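Side-chain contacts in GTPase-activating protein skywalker (Drosophila melanogaster, PDB 5HJQ), which acts as a GTPase-activating protein for Rab35, regulates endosomal recycling and turnover of synaptic vesicle proteins, and binds phosphoinositides through its TBC domain: residues K98-L101 with S105-I108; A175-I180 with I203-M208; G219-G222 with F228-Q231; M244-K249 with V305-L310. All coordinates share one frame; numbering follows the deposited sequence.

How the contacts relate
In this all-helical TBC domain contacts 1, 3 and 4 are buried, whereas contact 2 is only partly so. Contact 1 touches contact 2 through packing of I108 O on F207 CE1, 3.7 Å apart. Contacts 2 and 3 use the consecutive helices 197-204 and 210-221, and helix 197-204 also flanks contact 3. Contact 4 lies across the centre of the chain from contact 2. Contacts 2 and 4 are apolar between their segments; contact 3, joining a helix to a loop, adds a hydrogen bond from a glutamine side-chain amide and a water bridge. Contact 1 is apolar internally but places a lysine on the bound inositol phosphate.

Contact 1: residues K98-L101 with S105-I108; sequences KNIL and SWPI. With I3P (D-myo-inositol-1,4,5-triphosphate), chain B.
The phosphoinositide pocket of this TBC domain draws on helix 94-103, whose I100 and L101 pack against the indole of W106 in the following loop while K98, on the same helix, reaches the ligand. The two aliphatic residues meet the benzo part of the indole in different ways. L101 CD2 lies at the ring edge, near its plane, 3.9 Å from W106 CZ3. I100 CG2 comes in obliquely and stands 4.0 Å from W106 CH2. Although the first side-chain bond of L101 leads away from the loop, its CD2 branch returns to the ring. Indole NE1 is satisfied outside the contact, donating to R80 O, and L116 of helix 113-122 touches both L101 and W106.

K98 takes another direction. With CG anti to the backbone N (chi1 176°), the chain runs out from the helix and bends at chi3 (70°), bringing NZ to the 5-phosphate. NZ donates to O51 of the inositol triphosphate at 2.6 Å. R102, K300, R304 and R358 also bond to this ligand, so K98 belongs to a cationic set gathered round its phosphates. The chemistry therefore divides along one helix: an aromatic-aliphatic contact seats it against its own downstream loop, and the lysine offers positive charge that would probably favour the anionic headgroup of a phosphoinositide.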
loop_
_atom_site.group_PDB
_atom_site.type_symbol
_atom_site.label_atom_id
_atom_site.label_comp_id
_atom_site.label_asym_id
_atom_site.label_seq_id
_atom_site.Cartn_x
_atom_site.Cartn_y
_atom_site.Cartn_z
ATOM N N LYS A 98 17.791 1.468 1.781
ATOM C CA LYS A 98 16.662 1.050 2.608
ATOM C C LYS A 98 16.570 1.885 3.878
ATOM O O LYS A 98 15.490 2.334 4.257
ATOM C CB LYS A 98 16.772 -0.436 2.972
ATOM C CG LYS A 98 15.679 -0.916 3.920
ATOM C CD LYS A 98 15.778 -2.412 4.197
ATOM C CE LYS A 98 16.992 -2.746 5.049
ATOM N NZ LYS A 98 17.010 -4.187 5.427
ATOM N N ASN A 99 17.714 2.101 4.520
ATOM C CA ASN A 99 17.755 2.849 5.770
ATOM C C ASN A 99 17.545 4.343 5.571
ATOM O O ASN A 99 16.951 5.005 6.416
ATOM C CB ASN A 99 19.077 2.595 6.496
ATOM C CG ASN A 99 19.070 1.287 7.271
ATOM O OD1 ASN A 99 18.539 1.215 8.379
ATOM N ND2 ASN A 99 19.658 0.246 6.690
ATOM N N ILE A 100 18.025 4.873 4.451
ATOM C CA ILE A 100 17.799 6.276 4.126
ATOM C C ILE A 100 16.309 6.525 3.932
ATOM O O ILE A 100 15.756 7.498 4.448
ATOM C CB ILE A 100 18.565 6.701 2.859
ATOM C CG1 ILE A 100 20.064 6.783 3.152
ATOM C CG2 ILE A 100 18.056 8.039 2.340
ATOM C CD1 ILE A 100 20.920 6.741 1.920
ATOM N N LEU A 101 15.665 5.629 3.193
ATOM C CA LEU A 101 14.234 5.724 2.942
ATOM C C LEU A 101 13.429 5.661 4.238
ATOM O O LEU A 101 12.407 6.334 4.376
ATOM C CB LEU A 101 13.789 4.612 1.995
ATOM C CG LEU A 101 14.303 4.725 0.559
ATOM C CD1 LEU A 101 14.165 3.395 -0.153
ATOM C CD2 LEU A 101 13.570 5.825 -0.206
ATOM N N SER A 105 12.513 11.802 6.145
ATOM C CA SER A 105 11.117 12.185 6.004
ATOM C C SER A 105 10.962 13.395 5.088
ATOM O O SER A 105 10.623 14.489 5.544
ATOM C CB SER A 105 10.508 12.482 7.375
ATOM O OG SER A 105 9.138 12.819 7.264
ATOM N N TRP A 106 11.220 13.191 3.798
ATOM C CA TRP A 106 11.030 14.238 2.801
ATOM C C TRP A 106 9.602 14.761 2.856
ATOM O O TRP A 106 8.658 13.977 2.950
ATOM C CB TRP A 106 11.340 13.718 1.397
ATOM C CG TRP A 106 12.743 13.232 1.220
ATOM C CD1 TRP A 106 13.867 13.997 1.122
ATOM C CD2 TRP A 106 13.172 11.871 1.100
ATOM N NE1 TRP A 106 14.971 13.197 0.954
ATOM C CE2 TRP A 106 14.571 11.887 0.938
ATOM C CE3 TRP A 106 12.509 10.641 1.110
ATOM C CZ2 TRP A 106 15.319 10.721 0.791
ATOM C CZ3 TRP A 106 13.255 9.483 0.968
ATOM C CH2 TRP A 106 14.645 9.532 0.809
ATOM N N PRO A 107 9.441 16.092 2.812
ATOM C CA PRO A 107 8.118 16.720 2.892
ATOM C C PRO A 107 7.200 16.270 1.760
ATOM O O PRO A 107 7.662 15.688 0.779
ATOM C CB PRO A 107 8.430 18.217 2.784
ATOM C CG PRO A 107 9.851 18.339 3.228
ATOM C CD PRO A 107 10.521 17.091 2.749
ATOM N N ILE A 108 5.909 16.547 1.903
ATOM C CA ILE A 108 4.909 16.111 0.938
ATOM C C ILE A 108 5.056 16.822 -0.414
ATOM O O ILE A 108 4.601 16.320 -1.443
ATOM C CB ILE A 108 3.482 16.335 1.505
ATOM C CG1 ILE A 108 2.427 15.636 0.646
ATOM C CG2 ILE A 108 3.187 17.819 1.658
ATOM C CD1 ILE A 108 2.626 14.149 0.547
HETATM C C1 I3P B . 15.211 -9.297 10.298
HETATM C C2 I3P B . 16.414 -10.158 9.954
HETATM C C3 I3P B . 16.371 -10.677 8.515
HETATM C C4 I3P B . 15.662 -9.809 7.475
HETATM C C5 I3P B . 14.931 -8.549 7.928
HETATM C C6 I3P B . 15.202 -8.118 9.376
HETATM O O1 I3P B . 15.258 -8.802 11.648
HETATM O O2 I3P B . 17.572 -9.393 10.114
HETATM O O3 I3P B . 17.710 -10.882 8.073
HETATM O O4 I3P B . 14.705 -10.653 6.803
HETATM O O5 I3P B . 15.293 -7.494 7.070
HETATM O O6 I3P B . 14.192 -7.213 9.808
HETATM P P1 I3P B . 15.951 -9.639 12.833
HETATM O O11 I3P B . 17.429 -9.616 12.668
HETATM O O12 I3P B . 15.602 -8.989 14.153
HETATM O O13 I3P B . 15.435 -11.091 12.842
HETATM P P4 I3P B . 14.977 -11.021 5.263
HETATM O O41 I3P B . 16.324 -10.476 4.850
HETATM O O42 I3P B . 13.880 -10.395 4.399
HETATM O O43 I3P B . 14.959 -12.558 5.088
HETATM P P5 I3P B . 14.304 -6.286 6.866
HETATM O O51 I3P B . 14.722 -5.498 5.680
HETATM O O52 I3P B . 12.907 -6.807 6.642
HETATM O O53 I3P B . 14.315 -5.391 8.078
#

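Contact 2: residues A175-I180 with I203-M208; sequences AVADRI and ILLHFM
L205 points its isobutyl group into the side of helix 171-187, meeting V176, A177 and I180 in a contact between that helix and the chain at the C-terminal end of helix 197-204, within the all-helical TBC domain. CD1 comes down beside A177, 3.8 Å from A177 CB, and also reaches V176 CG1 at 3.8 Å. CD2 meets I180 CD1 tip to tip at 4.2 Å. Against V176, by contrast, the leucine crosses obliquely, and V176 CG1 touches both branches. That valine methyl lies opposite the backbone nitrogen (chi1 163°), which swings it over the fork of the leucine. V176, A177 and I180 cover about one helical turn, so a single side chain spans the whole touching surface of this segment. Replacing L205 with an alanine would probably open a gap against V176 and A177 and leave the I180 tip without its mate. Helix 210-221 closes the neighbourhood: A213 touches L205, L217 touches I180, and E210 forms a salt bridge with R179. At its closest, the leucine reaches past the side chains to the helix backbone, where CD1 stands 3.7 Å from A177 N.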
loop_
_atom_site.group_PDB
_atom_site.type_symbol
_atom_site.label_atom_id
_atom_site.label_comp_id
_atom_site.label_asym_id
_atom_site.label_seq_id
_atom_site.Cartn_x
_atom_site.Cartn_y
_atom_site.Cartn_z
ATOM N N ALA A 175 -9.465 9.857 -14.191
ATOM C CA ALA A 175 -9.665 9.342 -15.541
ATOM C C ALA A 175 -8.384 8.722 -16.084
ATOM O O ALA A 175 -8.420 7.752 -16.840
ATOM C CB ALA A 175 -10.150 10.447 -16.462
ATOM N N VAL A 176 -7.252 9.294 -15.691
ATOM C CA VAL A 176 -5.950 8.774 -16.084
ATOM C C VAL A 176 -5.696 7.430 -15.400
ATOM O O VAL A 176 -5.231 6.474 -16.029
ATOM C CB VAL A 176 -4.823 9.765 -15.733
ATOM C CG1 VAL A 176 -3.476 9.074 -15.762
ATOM C CG2 VAL A 176 -4.850 10.957 -16.678
ATOM N N ALA A 177 -6.005 7.370 -14.108
ATOM C CA ALA A 177 -5.910 6.131 -13.344
ATOM C C ALA A 177 -6.735 5.035 -14.004
ATOM O O ALA A 177 -6.262 3.912 -14.187
ATOM C CB ALA A 177 -6.367 6.352 -11.913
ATOM N N ASP A 178 -7.966 5.378 -14.372
ATOM C CA ASP A 178 -8.860 4.448 -15.052
ATOM C C ASP A 178 -8.248 3.929 -16.345
ATOM O O ASP A 178 -8.430 2.764 -16.701
ATOM C CB ASP A 178 -10.207 5.111 -15.347
ATOM C CG ASP A 178 -10.935 5.540 -14.089
ATOM O OD1 ASP A 178 -10.720 4.907 -13.033
ATOM O OD2 ASP A 178 -11.726 6.507 -14.157
ATOM N N ARG A 179 -7.521 4.792 -17.047
ATOM C CA ARG A 179 -6.876 4.392 -18.290
ATOM C C ARG A 179 -5.715 3.440 -18.028
ATOM O O ARG A 179 -5.521 2.473 -18.764
ATOM C CB ARG A 179 -6.388 5.616 -19.072
ATOM C CG ARG A 179 -5.653 5.259 -20.354
ATOM C CD ARG A 179 -5.711 6.387 -21.374
ATOM N NE ARG A 179 -4.954 7.564 -20.956
ATOM C CZ ARG A 179 -4.895 8.693 -21.653
ATOM N NH1 ARG A 179 -5.551 8.799 -22.799
ATOM N NH2 ARG A 179 -4.182 9.717 -21.205
ATOM N N ILE A 180 -4.945 3.715 -16.981
ATOM C CA ILE A 180 -3.792 2.883 -16.650
ATOM C C ILE A 180 -4.204 1.456 -16.282
ATOM O O ILE A 180 -3.626 0.490 -16.783
ATOM C CB ILE A 180 -2.974 3.479 -15.490
ATOM C CG1 ILE A 180 -2.363 4.820 -15.896
ATOM C CG2 ILE A 180 -1.871 2.520 -15.073
ATOM C CD1 ILE A 180 -1.392 5.374 -14.870
ATOM N N ILE A 203 -1.815 6.800 -6.096
ATOM C CA ILE A 203 -0.730 7.356 -5.292
ATOM C C ILE A 203 0.453 7.765 -6.164
ATOM O O ILE A 203 1.005 8.856 -6.010
ATOM C CB ILE A 203 -0.254 6.350 -4.225
ATOM C CG1 ILE A 203 -1.375 6.058 -3.225
ATOM C CG2 ILE A 203 0.964 6.882 -3.494
ATOM C CD1 ILE A 203 -0.966 5.122 -2.107
ATOM N N LEU A 204 0.835 6.878 -7.076
ATOM C CA LEU A 204 1.904 7.152 -8.024
ATOM C C LEU A 204 1.627 8.431 -8.804
ATOM O O LEU A 204 2.516 9.257 -9.000
ATOM C CB LEU A 204 2.066 5.977 -8.986
ATOM C CG LEU A 204 2.531 4.659 -8.371
ATOM C CD1 LEU A 204 2.358 3.538 -9.370
ATOM C CD2 LEU A 204 3.983 4.777 -7.946
ATOM N N LEU A 205 0.377 8.591 -9.226
ATOM C CA LEU A 205 -0.038 9.712 -10.062
ATOM C C LEU A 205 0.043 11.064 -9.353
ATOM O O LEU A 205 -0.116 12.106 -9.984
ATOM C CB LEU A 205 -1.465 9.477 -10.564
ATOM C CG LEU A 205 -1.590 8.490 -11.728
ATOM C CD1 LEU A 205 -3.050 8.252 -12.089
ATOM C CD2 LEU A 205 -0.809 9.010 -12.937
ATOM N N HIS A 206 0.287 11.049 -8.048
ATOM C CA HIS A 206 0.402 12.290 -7.290
ATOM C C HIS A 206 1.782 12.932 -7.436
ATOM O O HIS A 206 1.988 14.062 -6.996
ATOM C CB HIS A 206 0.109 12.045 -5.805
ATOM C CG HIS A 206 -1.349 11.931 -5.483
ATOM N ND1 HIS A 206 -2.106 10.832 -5.828
ATOM C CD2 HIS A 206 -2.188 12.781 -4.846
ATOM C CE1 HIS A 206 -3.349 11.010 -5.418
ATOM N NE2 HIS A 206 -3.426 12.186 -4.819
ATOM N N PHE A 207 2.723 12.218 -8.047
ATOM C CA PHE A 207 4.108 12.678 -8.072
ATOM C C PHE A 207 4.800 12.498 -9.421
ATOM O O PHE A 207 5.895 13.017 -9.630
ATOM C CB PHE A 207 4.912 11.952 -6.994
ATOM C CG PHE A 207 4.343 12.104 -5.616
ATOM C CD1 PHE A 207 4.549 13.266 -4.893
ATOM C CD2 PHE A 207 3.601 11.086 -5.043
ATOM C CE1 PHE A 207 4.021 13.410 -3.623
ATOM C CE2 PHE A 207 3.069 11.223 -3.776
ATOM C CZ PHE A 207 3.283 12.384 -3.062
ATOM N N MET A 208 4.177 11.758 -10.331
ATOM C CA MET A 208 4.776 11.534 -11.645
ATOM C C MET A 208 3.733 11.571 -12.761
ATOM O O MET A 208 2.547 11.799 -12.515
ATOM C CB MET A 208 5.522 10.198 -11.668
ATOM C CG MET A 208 4.608 8.979 -11.592
ATOM S SD MET A 208 5.529 7.450 -11.344
ATOM C CE MET A 208 6.131 7.694 -9.675
#

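Contact 3: residues G219-G222 with F228-Q231; sequences GLVG and FINQ
L220 and F228 make the aromatic part of this helix-to-loop contact, which shows how a chain leaving a helix can fold back on its last turn. L220 CD2 sits over the centre of one face of the F228 ring, a CH-pi contact 3.7 Å from the ring centroid and 14° off the ring normal. Purely apolar contact continues with V221 CG2 and I229 CD1, 4.1 Å apart.

The polar part uses two successive carbonyls of the helix end. Q231 NE2 donates to V221 O at 2.7 Å, though the bond is bent, with an N-H...O angle of 138°, and NE2 also makes a weak bond to I229 O. V221 CG1, turned to the side of its own carbonyl carbon (chi1 156°), lies 3.3 Å from Q231 NE2 and packs against the amide. Water 1 donates to L220 O at 2.8 Å and accepts from I229 N at 2.9 Å. A leucine in place of Q231 would probably leave V221 O without this donor and lose the weak link to I229 O.

Helix 197-204 flanks the contact, with L197 on V221 and I200 on I229, while helix 284-297 packs F295 on L220 and Y294 on I229.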
loop_
_atom_site.group_PDB
_atom_site.type_symbol
_atom_site.label_atom_id
_atom_site.label_comp_id
_atom_site.label_asym_id
_atom_site.label_seq_id
_atom_site.Cartn_x
_atom_site.Cartn_y
_atom_site.Cartn_z
ATOM N N GLY A 219 6.414 -2.734 -13.365
ATOM C CA GLY A 219 7.596 -3.217 -12.680
ATOM C C GLY A 219 7.198 -4.003 -11.446
ATOM O O GLY A 219 7.603 -5.153 -11.275
ATOM N N LEU A 220 6.395 -3.377 -10.592
ATOM C CA LEU A 220 5.939 -3.988 -9.343
ATOM C C LEU A 220 5.185 -5.299 -9.555
ATOM O O LEU A 220 5.511 -6.320 -8.950
ATOM C CB LEU A 220 5.045 -3.013 -8.573
ATOM C CG LEU A 220 5.696 -1.703 -8.125
ATOM C CD1 LEU A 220 4.765 -0.916 -7.216
ATOM C CD2 LEU A 220 7.021 -1.977 -7.432
ATOM N N VAL A 221 4.171 -5.255 -10.412
ATOM C CA VAL A 221 3.321 -6.408 -10.685
ATOM C C VAL A 221 4.107 -7.587 -11.268
ATOM O O VAL A 221 3.843 -8.747 -10.941
ATOM C CB VAL A 221 2.171 -6.010 -11.643
ATOM C CG1 VAL A 221 1.643 -7.209 -12.413
ATOM C CG2 VAL A 221 1.059 -5.315 -10.870
ATOM N N GLY A 222 5.090 -7.286 -12.110
ATOM C CA GLY A 222 5.873 -8.318 -12.763
ATOM C C GLY A 222 7.103 -8.765 -11.995
ATOM O O GLY A 222 7.864 -9.602 -12.480
ATOM N N PHE A 228 4.754 -7.353 -4.313
ATOM C CA PHE A 228 4.237 -6.007 -4.100
ATOM C C PHE A 228 2.715 -5.994 -4.149
ATOM O O PHE A 228 2.051 -5.559 -3.208
ATOM C CB PHE A 228 4.794 -5.035 -5.151
ATOM C CG PHE A 228 6.277 -4.841 -5.073
ATOM C CD1 PHE A 228 7.138 -5.696 -5.740
ATOM C CD2 PHE A 228 6.813 -3.808 -4.324
ATOM C CE1 PHE A 228 8.505 -5.519 -5.666
ATOM C CE2 PHE A 228 8.181 -3.628 -4.243
ATOM C CZ PHE A 228 9.027 -4.486 -4.915
ATOM N N ILE A 229 2.177 -6.478 -5.262
ATOM C CA ILE A 229 0.749 -6.398 -5.528
ATOM C C ILE A 229 0.172 -7.781 -5.845
ATOM O O ILE A 229 0.552 -8.410 -6.834
ATOM C CB ILE A 229 0.463 -5.433 -6.696
ATOM C CG1 ILE A 229 0.832 -3.996 -6.315
ATOM C CG2 ILE A 229 -0.990 -5.491 -7.093
ATOM C CD1 ILE A 229 0.836 -3.040 -7.496
ATOM N N ASN A 230 -0.737 -8.256 -5.000
ATOM C CA ASN A 230 -1.360 -9.559 -5.219
ATOM C C ASN A 230 -2.335 -9.503 -6.387
ATOM O O ASN A 230 -3.092 -8.544 -6.523
ATOM C CB ASN A 230 -2.062 -10.039 -3.951
ATOM C CG ASN A 230 -1.082 -10.413 -2.857
ATOM O OD1 ASN A 230 -1.323 -10.159 -1.677
ATOM N ND2 ASN A 230 0.042 -11.009 -3.248
ATOM N N GLN A 231 -2.317 -10.540 -7.220
ATOM C CA GLN A 231 -2.998 -10.490 -8.508
ATOM C C GLN A 231 -4.131 -11.504 -8.671
ATOM O O GLN A 231 -4.988 -11.337 -9.540
ATOM C CB GLN A 231 -1.969 -10.675 -9.621
ATOM C CG GLN A 231 -0.965 -9.530 -9.693
ATOM C CD GLN A 231 0.279 -9.890 -10.474
ATOM O OE1 GLN A 231 0.219 -10.614 -11.471
ATOM N NE2 GLN A 231 1.422 -9.400 -10.014
HETATM O O HOH W 1 3.998 -7.712 -7.077
#

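Contact 4: residues M244-K249 with V305-L310; sequences MQIAKK and VALVIL
The shortest polar bond within these two helical segments, K248 N to M244 O at 2.9 Å, is an ordinary backbone bond of helix 233-250, which presents I246 and A247 to L307 and L310. Such bonds stay inside each helix, and the meeting itself is aliphatic. L307 is the central side chain: its first bond points neither toward nor away from the other helix, but its end comes nearer. One branch, CD1, lies 4.0 Å from I246 CG2, and the other, CD2, approaches the backbone itself, 3.9 Å from A247 CA. The I246 and L307 side chains cross at about a right angle. With I246 CG1 beside the backbone N (chi1 -62°), the CG2 methyl falls across from that nitrogen and faces the leucine.

A247 has only a methyl group to offer, and its smallness matters: the CA atoms of A247 and L307 come within 6.4 Å. One turn on, L310 CD1 reaches A247 CB at 4.1 Å, so two leucines of one helical face rest against the same alanine. The axes of the two short segments approach to 10.5 Å with a crossing angle of -44°. F271 covers A247 and L310 from helix 268-271, while L360 of the ligand pocket touches I246. The pair is a buried, obliquely crossed helix-helix packing of the all-helical TBC fold, joining helix 233-250 to helix 300-317, which also carries K300 and R304 of the phosphoinositide site.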
loop_
_atom_site.group_PDB
_atom_site.type_symbol
_atom_site.label_atom_id
_atom_site.label_comp_id
_atom_site.label_asym_id
_atom_site.label_seq_id
_atom_site.Cartn_x
_atom_site.Cartn_y
_atom_site.Cartn_z
ATOM N N MET A 244 -2.660 -12.659 9.416
ATOM C CA MET A 244 -3.373 -13.147 10.594
ATOM C C MET A 244 -2.460 -13.967 11.491
ATOM O O MET A 244 -2.423 -13.765 12.705
ATOM C CB MET A 244 -4.584 -13.991 10.198
ATOM C CG MET A 244 -5.034 -14.949 11.296
ATOM S SD MET A 244 -6.671 -15.630 11.000
ATOM C CE MET A 244 -7.633 -14.136 11.138
ATOM N N GLN A 245 -1.732 -14.896 10.882
ATOM C CA GLN A 245 -0.794 -15.746 11.603
ATOM C C GLN A 245 0.282 -14.926 12.311
ATOM O O GLN A 245 0.627 -15.203 13.460
ATOM C CB GLN A 245 -0.152 -16.748 10.642
ATOM C CG GLN A 245 1.204 -17.264 11.085
ATOM C CD GLN A 245 2.109 -17.587 9.905
ATOM O OE1 GLN A 245 1.645 -18.043 8.859
ATOM N NE2 GLN A 245 3.406 -17.341 10.067
ATOM N N ILE A 246 0.803 -13.914 11.623
ATOM C CA ILE A 246 1.837 -13.053 12.191
ATOM C C ILE A 246 1.285 -12.236 13.353
ATOM O O ILE A 246 1.940 -12.069 14.385
ATOM C CB ILE A 246 2.417 -12.098 11.129
ATOM C CG1 ILE A 246 3.090 -12.892 10.007
ATOM C CG2 ILE A 246 3.402 -11.126 11.759
ATOM C CD1 ILE A 246 3.573 -12.030 8.857
ATOM N N ALA A 247 0.069 -11.736 13.180
ATOM C CA ALA A 247 -0.573 -10.917 14.196
ATOM C C ALA A 247 -0.937 -11.729 15.441
ATOM O O ALA A 247 -0.949 -11.200 16.551
ATOM C CB ALA A 247 -1.797 -10.257 13.622
ATOM N N LYS A 248 -1.232 -13.012 15.257
ATOM C CA LYS A 248 -1.569 -13.878 16.385
ATOM C C LYS A 248 -0.417 -13.995 17.380
ATOM O O LYS A 248 -0.638 -14.203 18.569
ATOM C CB LYS A 248 -1.981 -15.270 15.896
ATOM C CG LYS A 248 -3.461 -15.405 15.562
ATOM C CD LYS A 248 -3.765 -16.780 14.982
ATOM C CE LYS A 248 -5.252 -16.967 14.704
ATOM N NZ LYS A 248 -6.044 -17.246 15.942
ATOM N N LYS A 249 0.815 -13.849 16.900
ATOM C CA LYS A 249 1.973 -13.922 17.788
ATOM C C LYS A 249 2.552 -12.544 18.137
ATOM O O LYS A 249 2.799 -12.256 19.310
ATOM C CB LYS A 249 3.061 -14.810 17.179
ATOM C CG LYS A 249 2.726 -16.294 17.209
ATOM C CD LYS A 249 3.895 -17.124 17.745
ATOM C CE LYS A 249 3.644 -18.622 17.590
ATOM N NZ LYS A 249 2.460 -19.090 18.368
ATOM N N VAL A 305 3.332 -2.311 9.305
ATOM C CA VAL A 305 2.448 -1.201 9.647
ATOM C C VAL A 305 1.110 -1.718 10.174
ATOM O O VAL A 305 0.483 -1.099 11.037
ATOM C CB VAL A 305 2.224 -0.279 8.425
ATOM C CG1 VAL A 305 1.288 0.866 8.772
ATOM C CG2 VAL A 305 3.555 0.260 7.925
ATOM N N ALA A 306 0.686 -2.867 9.662
ATOM C CA ALA A 306 -0.537 -3.511 10.122
ATOM C C ALA A 306 -0.427 -3.882 11.600
ATOM O O ALA A 306 -1.357 -3.662 12.375
ATOM C CB ALA A 306 -0.835 -4.740 9.278
ATOM N N LEU A 307 0.720 -4.439 11.978
ATOM C CA LEU A 307 0.995 -4.788 13.369
ATOM C C LEU A 307 0.955 -3.559 14.271
ATOM O O LEU A 307 0.339 -3.579 15.339
ATOM C CB LEU A 307 2.357 -5.475 13.491
ATOM C CG LEU A 307 2.560 -6.758 12.686
ATOM C CD1 LEU A 307 3.956 -7.312 12.916
ATOM C CD2 LEU A 307 1.495 -7.796 13.052
ATOM N N VAL A 308 1.620 -2.495 13.823
ATOM C CA VAL A 308 1.710 -1.246 14.575
ATOM C C VAL A 308 0.335 -0.655 14.838
ATOM O O VAL A 308 0.025 -0.260 15.962
ATOM C CB VAL A 308 2.575 -0.202 13.830
ATOM C CG1 VAL A 308 2.545 1.135 14.552
ATOM C CG2 VAL A 308 3.989 -0.697 13.707
ATOM N N ILE A 309 -0.484 -0.595 13.793
ATOM C CA ILE A 309 -1.850 -0.100 13.914
ATOM C C ILE A 309 -2.627 -0.892 14.965
ATOM O O ILE A 309 -3.331 -0.314 15.795
ATOM C CB ILE A 309 -2.596 -0.170 12.568
ATOM C CG1 ILE A 309 -1.983 0.812 11.564
ATOM C CG2 ILE A 309 -4.079 0.118 12.758
ATOM C CD1 ILE A 309 -2.709 0.853 10.237
ATOM N N LEU A 310 -2.478 -2.214 14.933
ATOM C CA LEU A 310 -3.164 -3.093 15.876
ATOM C C LEU A 310 -2.728 -2.843 17.319
ATOM O O LEU A 310 -3.557 -2.834 18.230
ATOM C CB LEU A 310 -2.932 -4.559 15.506
ATOM C CG LEU A 310 -3.758 -5.056 14.319
ATOM C CD1 LEU A 310 -3.267 -6.411 13.849
ATOM C CD2 LEU A 310 -5.227 -5.124 14.697
#